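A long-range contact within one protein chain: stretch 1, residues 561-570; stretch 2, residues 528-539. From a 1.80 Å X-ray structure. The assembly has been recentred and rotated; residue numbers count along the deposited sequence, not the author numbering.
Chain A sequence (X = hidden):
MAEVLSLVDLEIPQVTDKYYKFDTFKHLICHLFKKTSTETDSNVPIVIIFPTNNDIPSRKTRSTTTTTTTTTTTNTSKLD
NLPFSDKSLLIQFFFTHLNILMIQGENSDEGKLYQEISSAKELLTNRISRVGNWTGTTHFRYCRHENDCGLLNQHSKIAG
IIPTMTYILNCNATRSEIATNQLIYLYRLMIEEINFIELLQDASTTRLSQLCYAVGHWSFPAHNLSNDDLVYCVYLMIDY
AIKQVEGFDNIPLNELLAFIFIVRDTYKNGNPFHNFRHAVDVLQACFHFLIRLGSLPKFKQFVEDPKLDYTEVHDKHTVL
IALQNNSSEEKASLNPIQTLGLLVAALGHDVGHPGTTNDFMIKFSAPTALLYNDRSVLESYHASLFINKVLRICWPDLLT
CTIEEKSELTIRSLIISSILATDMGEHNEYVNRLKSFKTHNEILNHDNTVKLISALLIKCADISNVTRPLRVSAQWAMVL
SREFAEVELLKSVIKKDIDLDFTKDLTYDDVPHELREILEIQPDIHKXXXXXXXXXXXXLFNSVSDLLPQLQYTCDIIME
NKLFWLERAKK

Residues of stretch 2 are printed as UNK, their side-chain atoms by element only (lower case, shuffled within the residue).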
ATOM      1  N   ASN A 561       9.575  12.492  21.878  1.00 47.11           N
ATOM      2  CA  ASN A 561       9.659  13.214  20.610  1.00 45.16           C
ATOM      3  C   ASN A 561       9.138  14.647  20.732  1.00 43.63           C
ATOM      4  O   ASN A 561       9.737  15.571  20.190  1.00 44.21           O
ATOM      5  CB  ASN A 561       8.888  12.470  19.506  1.00 45.53           C
ATOM      6  CG  ASN A 561       9.568  11.178  19.077  1.00 45.49           C
ATOM      7  OD1 ASN A 561      10.784  11.022  19.216  1.00 41.54           O
ATOM      8  ND2 ASN A 561       8.782  10.249  18.528  1.00 44.97           N
ATOM      9  N   LYS A 562       8.024  14.823  21.436  1.00 47.37           N
ATOM     10  CA  LYS A 562       7.422  16.152  21.623  1.00 50.75           C
ATOM     11  C   LYS A 562       8.389  17.108  22.322  1.00 51.19           C
ATOM     12  O   LYS A 562       8.574  18.245  21.883  1.00 51.39           O
ATOM     13  CB  LYS A 562       6.123  16.044  22.425  1.00 52.68           C
ATOM     14  CG  LYS A 562       5.310  17.329  22.485  1.00 55.04           C
ATOM     15  CD  LYS A 562       4.009  17.107  23.239  1.00 56.48           C
ATOM     16  CE  LYS A 562       3.251  18.410  23.430  1.00 58.39           C
ATOM     17  NZ  LYS A 562       1.974  18.197  24.164  1.00 59.39           N
ATOM     18  N   LEU A 563       9.010  16.634  23.399  1.00 52.47           N
ATOM     19  CA  LEU A 563       9.992  17.429  24.139  1.00 53.84           C
ATOM     20  C   LEU A 563      11.128  17.894  23.235  1.00 53.22           C
ATOM     21  O   LEU A 563      11.534  19.053  23.295  1.00 54.73           O
ATOM     22  CB  LEU A 563      10.554  16.636  25.323  1.00 55.36           C
ATOM     23  CG  LEU A 563       9.571  16.330  26.459  1.00 56.89           C
ATOM     24  CD1 LEU A 563      10.246  15.478  27.524  1.00 56.47           C
ATOM     25  CD2 LEU A 563       9.007  17.615  27.058  1.00 57.29           C
ATOM     26  N   PHE A 564      11.622  16.995  22.387  1.00 52.17           N
ATOM     27  CA  PHE A 564      12.697  17.327  21.457  1.00 50.57           C
ATOM     28  C   PHE A 564      12.253  18.380  20.451  1.00 51.21           C
ATOM     29  O   PHE A 564      13.002  19.306  20.140  1.00 52.79           O
ATOM     30  CB  PHE A 564      13.178  16.073  20.713  1.00 50.16           C
ATOM     31  CG  PHE A 564      14.252  16.345  19.695  1.00 49.98           C
ATOM     32  CD1 PHE A 564      15.592  16.216  20.028  1.00 49.47           C
ATOM     33  CD2 PHE A 564      13.923  16.741  18.405  1.00 48.71           C
ATOM     34  CE1 PHE A 564      16.582  16.473  19.096  1.00 48.45           C
ATOM     35  CE2 PHE A 564      14.906  17.002  17.471  1.00 48.29           C
ATOM     36  CZ  PHE A 564      16.239  16.865  17.815  1.00 49.52           C
ATOM     37  N   TRP A 565      11.045  18.219  19.914  1.00 53.04           N
ATOM     38  CA  TRP A 565      10.528  19.160  18.924  1.00 51.55           C
ATOM     39  C   TRP A 565      10.257  20.516  19.565  1.00 50.92           C
ATOM     40  O   TRP A 565      10.533  21.552  18.960  1.00 48.17           O
ATOM     41  CB  TRP A 565       9.259  18.622  18.247  1.00 50.71           C
ATOM     42  CG  TRP A 565       9.496  17.414  17.357  1.00 47.83           C
ATOM     43  CD1 TRP A 565       8.852  16.211  17.419  1.00 46.37           C
ATOM     44  CD2 TRP A 565      10.439  17.307  16.280  1.00 44.89           C
ATOM     45  NE1 TRP A 565       9.335  15.362  16.451  1.00 43.94           N
ATOM     46  CE2 TRP A 565      10.310  16.011  15.739  1.00 44.63           C
ATOM     47  CE3 TRP A 565      11.378  18.181  15.720  1.00 45.33           C
ATOM     48  CZ2 TRP A 565      11.088  15.567  14.667  1.00 44.71           C
ATOM     49  CZ3 TRP A 565      12.148  17.742  14.656  1.00 45.51           C
ATOM     50  CH2 TRP A 565      11.996  16.445  14.137  1.00 45.25           C
ATOM     51  N   LEU A 566       9.711  20.498  20.781  1.00 53.16           N
ATOM     52  CA  LEU A 566       9.564  21.719  21.593  1.00 57.03           C
ATOM     53  C   LEU A 566      10.912  22.410  21.825  1.00 61.12           C
ATOM     54  O   LEU A 566      11.020  23.630  21.686  1.00 62.84           O
ATOM     55  CB  LEU A 566       8.915  21.398  22.941  1.00 54.77           C
ATOM     56  CG  LEU A 566       7.415  21.113  22.919  1.00 53.98           C
ATOM     57  CD1 LEU A 566       6.973  20.454  24.219  1.00 53.59           C
ATOM     58  CD2 LEU A 566       6.622  22.385  22.653  1.00 54.08           C
ATOM     59  N   GLU A 567      11.932  21.619  22.161  1.00 66.72           N
ATOM     60  CA  GLU A 567      13.283  22.133  22.421  1.00 70.33           C
ATOM     61  C   GLU A 567      13.884  22.925  21.262  1.00 71.84           C
ATOM     62  O   GLU A 567      14.620  23.882  21.492  1.00 76.29           O
ATOM     63  CB  GLU A 567      14.242  20.998  22.815  1.00 72.70           C
ATOM     64  CG  GLU A 567      14.202  20.621  24.290  1.00 75.03           C
ATOM     65  CD  GLU A 567      15.075  21.513  25.161  1.00 78.91           C
ATOM     66  OE1 GLU A 567      15.227  22.714  24.838  1.00 78.54           O
ATOM     67  OE2 GLU A 567      15.612  21.013  26.176  1.00 81.92           O
ATOM     68  N   ARG A 568      13.590  22.537  20.024  1.00 73.07           N
ATOM     69  CA  ARG A 568      14.113  23.286  18.875  1.00 74.50           C
ATOM     70  C   ARG A 568      13.102  24.266  18.267  1.00 72.90           C
ATOM     71  O   ARG A 568      13.459  25.034  17.372  1.00 70.92           O
ATOM     72  CB  ARG A 568      14.728  22.370  17.810  1.00 77.26           C
ATOM     73  CG  ARG A 568      13.877  21.200  17.341  1.00 78.09           C
ATOM     74  CD  ARG A 568      14.032  20.988  15.842  1.00 80.67           C
ATOM     75  NE  ARG A 568      15.370  21.337  15.354  1.00 82.11           N
ATOM     76  CZ  ARG A 568      15.645  21.786  14.126  1.00 86.04           C
ATOM     77  NH1 ARG A 568      14.684  21.950  13.214  1.00 85.80           N
ATOM     78  NH2 ARG A 568      16.902  22.076  13.803  1.00 86.64           N
ATOM     79  N   ALA A 569      11.857  24.250  18.748  1.00 73.38           N
ATOM     80  CA  ALA A 569      10.942  25.376  18.523  1.00 75.95           C
ATOM     81  C   ALA A 569      11.521  26.586  19.255  1.00 77.33           C
ATOM     82  O   ALA A 569      11.520  27.701  18.736  1.00 78.04           O
ATOM     83  CB  ALA A 569       9.539  25.062  19.025  1.00 75.36           C
ATOM     84  N   LYS A 570      12.011  26.335  20.467  1.00 79.28           N
ATOM     85  CA  LYS A 570      12.857  27.275  21.204  1.00 79.91           C
ATOM     86  C   LYS A 570      14.171  27.488  20.440  1.00 79.60           C
ATOM     87  O   LYS A 570      15.073  26.650  20.462  1.00 78.14           O
ATOM     88  CB  LYS A 570      13.124  26.719  22.615  1.00 80.68           C
ATOM     89  CG  LYS A 570      14.119  27.487  23.477  1.00 82.48           C
ATOM     90  CD  LYS A 570      13.458  28.582  24.302  1.00 82.66           C
ATOM     91  CE  LYS A 570      14.453  29.202  25.271  1.00 82.49           C
ATOM     92  NZ  LYS A 570      13.860  30.315  26.062  1.00 82.73           N
ATOM     93  N   UNK A 528       5.216  21.031  12.258  1.00 49.12           N
ATOM     94  CA  UNK A 528       4.256  20.035  11.777  1.00 47.49           C
ATOM     95  C   UNK A 528       3.994  18.961  12.822  1.00 45.45           C
ATOM     96  O   UNK A 528       2.854  18.542  13.026  1.00 44.72           O
ATOM     97  N   UNK A 529       5.054  18.538  13.509  1.00 45.07           N
ATOM     98  CA  UNK A 529       4.971  17.447  14.483  1.00 43.11           C
ATOM     99  C   UNK A 529       4.261  17.863  15.774  1.00 43.34           C
ATOM    100  O   UNK A 529       3.489  17.086  16.338  1.00 40.63           O
ATOM    101  o   UNK A 529       6.255  14.139  13.664  1.00 43.53           O
ATOM    102  c   UNK A 529       7.140  16.364  13.618  1.00 44.12           C
ATOM    103  c   UNK A 529       6.461  15.156  13.001  1.00 44.16           C
ATOM    104  c   UNK A 529       6.373  16.915  14.811  1.00 43.35           C
ATOM    105  n   UNK A 529       6.088  15.269  11.734  1.00 45.81           N
ATOM    106  N   UNK A 530       4.525  19.083  16.246  1.00 44.70           N
ATOM    107  CA  UNK A 530       3.851  19.600  17.445  1.00 44.98           C
ATOM    108  C   UNK A 530       2.357  19.754  17.169  1.00 44.86           C
ATOM    109  O   UNK A 530       1.529  19.281  17.949  1.00 44.72           O
ATOM    110  c   UNK A 530       6.737  21.985  18.439  1.00 48.66           C
ATOM    111  c   UNK A 530       5.893  20.727  18.417  1.00 48.17           C
ATOM    112  c   UNK A 530       4.458  20.944  17.915  1.00 47.99           C
ATOM    113  c   UNK A 530       3.607  21.576  19.014  1.00 46.50           C
ATOM    114  N   UNK A 531       2.024  20.393  16.046  1.00 48.53           N
ATOM    115  CA  UNK A 531       0.634  20.537  15.599  1.00 48.84           C
ATOM    116  C   UNK A 531      -0.089  19.191  15.660  1.00 46.46           C
ATOM    117  O   UNK A 531      -1.126  19.062  16.316  1.00 43.68           O
ATOM    118  c   UNK A 531      -0.783  21.239  13.575  1.00 57.95           C
ATOM    119  c   UNK A 531       0.603  21.113  14.171  1.00 53.34           C
ATOM    120  c   UNK A 531      -3.332  21.478  12.454  1.00 60.24           C
ATOM    121  c   UNK A 531      -1.398  20.150  12.956  1.00 59.35           C
ATOM    122  c   UNK A 531      -2.730  22.573  13.057  1.00 60.47           C
ATOM    123  c   UNK A 531      -1.464  22.453  13.610  1.00 59.04           C
ATOM    124  c   UNK A 531      -2.666  20.266  12.405  1.00 60.07           C
ATOM    125  N   UNK A 532       0.485  18.185  14.997  1.00 45.49           N
ATOM    126  CA  UNK A 532      -0.159  16.874  14.881  1.00 45.07           C
ATOM    127  C   UNK A 532      -0.265  16.117  16.204  1.00 43.05           C
ATOM    128  O   UNK A 532      -1.290  15.484  16.480  1.00 40.77           O
ATOM    129  c   UNK A 532       0.131  13.545  14.145  1.00 45.52           C
ATOM    130  c   UNK A 532       0.555  16.004  13.838  1.00 45.77           C
ATOM    131  c   UNK A 532      -1.234  14.760  12.604  1.00 44.87           C
ATOM    132  c   UNK A 532      -1.608  12.415  12.942  1.00 44.77           C
ATOM    133  c   UNK A 532      -1.939  13.604  12.316  1.00 43.89           C
ATOM    134  c   UNK A 532      -0.188  14.744  13.514  1.00 45.60           C
ATOM    135  c   UNK A 532      -0.572  12.385  13.862  1.00 43.95           C
ATOM    136  N   UNK A 533       0.785  16.176  17.018  1.00 42.98           N
ATOM    137  CA  UNK A 533       0.780  15.506  18.322  1.00 45.01           C
ATOM    138  C   UNK A 533      -0.270  16.106  19.263  1.00 46.77           C
ATOM    139  O   UNK A 533      -1.024  15.374  19.906  1.00 47.93           O
ATOM    140  c   UNK A 533       4.599  14.955  18.455  1.00 43.66           C
ATOM    141  c   UNK A 533       2.173  15.545  18.988  1.00 45.05           C
ATOM    142  c   UNK A 533       3.141  14.635  18.224  1.00 43.65           C
ATOM    143  c   UNK A 533       2.091  15.111  20.452  1.00 45.19           C
ATOM    144  N   UNK A 534      -0.319  17.433  19.338  1.00 50.94           N
ATOM    145  CA  UNK A 534      -1.295  18.109  20.198  1.00 54.20           C
ATOM    146  C   UNK A 534      -2.731  17.892  19.734  1.00 54.64           C
ATOM    147  O   UNK A 534      -3.585  17.482  20.518  1.00 57.19           O
ATOM    148  c   UNK A 534      -0.991  19.611  20.295  1.00 54.39           C
ATOM    149  o   UNK A 534       0.403  19.215  22.205  1.00 53.91           O
ATOM    150  n   UNK A 534       0.933  20.963  20.897  1.00 56.53           N
ATOM    151  c   UNK A 534       0.182  19.913  21.215  1.00 54.98           C
ATOM    152  N   UNK A 535      -2.985  18.139  18.454  1.00 55.25           N
ATOM    153  CA  UNK A 535      -4.349  18.117  17.941  1.00 56.56           C
ATOM    154  C   UNK A 535      -4.910  16.721  17.655  1.00 53.38           C
ATOM    155  O   UNK A 535      -6.126  16.566  17.619  1.00 54.47           O
ATOM    156  c   UNK A 535      -3.752  21.308  15.873  1.00 65.14           C
ATOM    157  c   UNK A 535      -4.292  20.509  17.049  1.00 63.89           C
ATOM    158  c   UNK A 535      -5.601  21.110  17.551  1.00 64.61           C
ATOM    159  c   UNK A 535      -4.461  19.018  16.706  1.00 60.29           C
ATOM    160  N   UNK A 536      -4.055  15.709  17.471  1.00 51.88           N
ATOM    161  CA  UNK A 536      -4.536  14.338  17.187  1.00 50.43           C
ATOM    162  C   UNK A 536      -3.894  13.202  18.004  1.00 48.17           C
ATOM    163  O   UNK A 536      -4.599  12.459  18.685  1.00 47.42           O
ATOM    164  c   UNK A 536      -5.305  16.588  13.043  1.00 53.43           C
ATOM    165  c   UNK A 536      -6.685  16.610  13.140  1.00 53.41           C
ATOM    166  c   UNK A 536      -6.583  14.956  14.876  1.00 52.47           C
ATOM    167  c   UNK A 536      -4.398  14.018  15.688  1.00 50.95           C
ATOM    168  c   UNK A 536      -7.323  15.794  14.058  1.00 52.81           C
ATOM    169  c   UNK A 536      -5.200  14.926  14.794  1.00 51.36           C
ATOM    170  c   UNK A 536      -4.570  15.748  13.866  1.00 53.25           C
ATOM    171  N   UNK A 537      -2.572  13.055  17.926  1.00 47.32           N
ATOM    172  CA  UNK A 537      -1.910  11.823  18.382  1.00 46.82           C
ATOM    173  C   UNK A 537      -1.945  11.616  19.896  1.00 47.55           C
ATOM    174  O   UNK A 537      -2.372  10.556  20.378  1.00 45.98           O
ATOM    175  c   UNK A 537      -0.473  11.782  17.889  1.00 46.59           C
ATOM    176  N   UNK A 538      -1.490  12.624  20.637  1.00 48.76           N
ATOM    177  CA  UNK A 538      -1.412  12.533  22.097  1.00 48.34           C
ATOM    178  C   UNK A 538      -2.712  11.987  22.672  1.00 46.38           C
ATOM    179  O   UNK A 538      -2.695  11.018  23.423  1.00 43.11           O
ATOM    180  c   UNK A 538      -1.078  13.894  22.717  1.00 51.37           C
ATOM    181  o   UNK A 538       0.172  16.046  23.974  1.00 54.96           O
ATOM    182  o   UNK A 538       0.818  14.856  25.697  1.00 58.06           O
ATOM    183  c   UNK A 538       0.148  14.996  24.652  1.00 55.15           C
ATOM    184  c   UNK A 538      -0.724  13.835  24.198  1.00 52.84           C
ATOM    185  N   UNK A 539      -3.836  12.583  22.282  1.00 46.27           N
ATOM    186  CA  UNK A 539      -5.137  12.178  22.810  1.00 47.71           C
ATOM    187  C   UNK A 539      -5.571  10.772  22.425  1.00 46.34           C
ATOM    188  O   UNK A 539      -6.107  10.043  23.260  1.00 46.07           O
ATOM    189  c   UNK A 539      -6.219  13.179  22.398  1.00 50.69           C
ATOM    190  n   UNK A 539      -6.530  15.576  22.464  1.00 53.73           N
ATOM    191  o   UNK A 539      -5.577  14.578  24.233  1.00 55.81           O
ATOM    192  c   UNK A 539      -6.081  14.509  23.112  1.00 52.01           C
TER
HETATM  193  O   HOH W   1       7.750  12.962  15.880  1.00 37.72           O

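Position 528 has no side-chain atoms and lies out of reach of stretch 1. It is Gly528.

Position 529 carries three carbons, the third bonded to one oxygen and one nitrogen. Its CB sits 3.7 Å from CD1 of Trp565 and over the face of the five-membered ring, a CH-pi contact. The residue is Gln529. A water bridges the pair, donating to OE1 of Gln529 at 2.9 Å and accepting from NE1 of Trp565 at 2.9 Å.

Position 530 has four carbons, forked at the first, with one arm two carbons long. Its carbons touch Trp565, Leu566 and Ala569. This is Ile530. Its CD1 lies 3.9 Å from the backbone O of Trp565, 4.2 Å from CD2 of Leu566 and 4.2 Å from CB of Ala569. Its CG1 is 4.0 Å from CB of Trp565.

Positions 531 and 532 do not reach stretch 1. Each has one carbon and then a six-carbon ring with no further atom: Phe531 and Phe532.

Position 533 again has four carbons, forked at the first, with one longer arm. One of its carbons meets CD of Lys562. It is Ile533; its CG2 is 3.9 Å from CD of Lys562.

Position 534 has two carbons, the second carrying one oxygen and one nitrogen. Its oxygen meets NZ of Lys562. The short amide is that of Asn534. Its OD1 accepts a hydrogen bond from NZ of Lys562 at 2.7 Å.

Positions 535, 536 and 537 are out of reach. The first has four carbons, forked at the second: Leu535. Position 536 has one carbon and a six-carbon ring: Phe536. Position 537 has a single carbon: Ala537. The helix widens into a pi-type turn across 533-537.

Position 538 has three carbons, the third carrying two oxygens. One oxygen meets NZ of Lys562. The residue is Glu538. Its OE1 forms a salt bridge with NZ of Lys562 at 2.8 Å.

Position 539 has two carbons, the second with one oxygen and one nitrogen. It does not reach stretch 1. It is Asn539.

The two helices run at 136° to each other, and their axes approach to 9.6 Å. Lys562 is fully extended, with all four chi angles t. This carries its amine past Ile533 to Asn534 and Glu538, where an amide oxygen and a carboxylate both accept from it. Further along stretch 1, Ile530 packs against Trp565, Leu566 and Ala569, while CB of Gln529 lies over one face of the Trp565 five-membered ring. The contact thus joins an apolar patch to a charged anchor.

Stretch 2 (528-539) GQIFFINLFAEN
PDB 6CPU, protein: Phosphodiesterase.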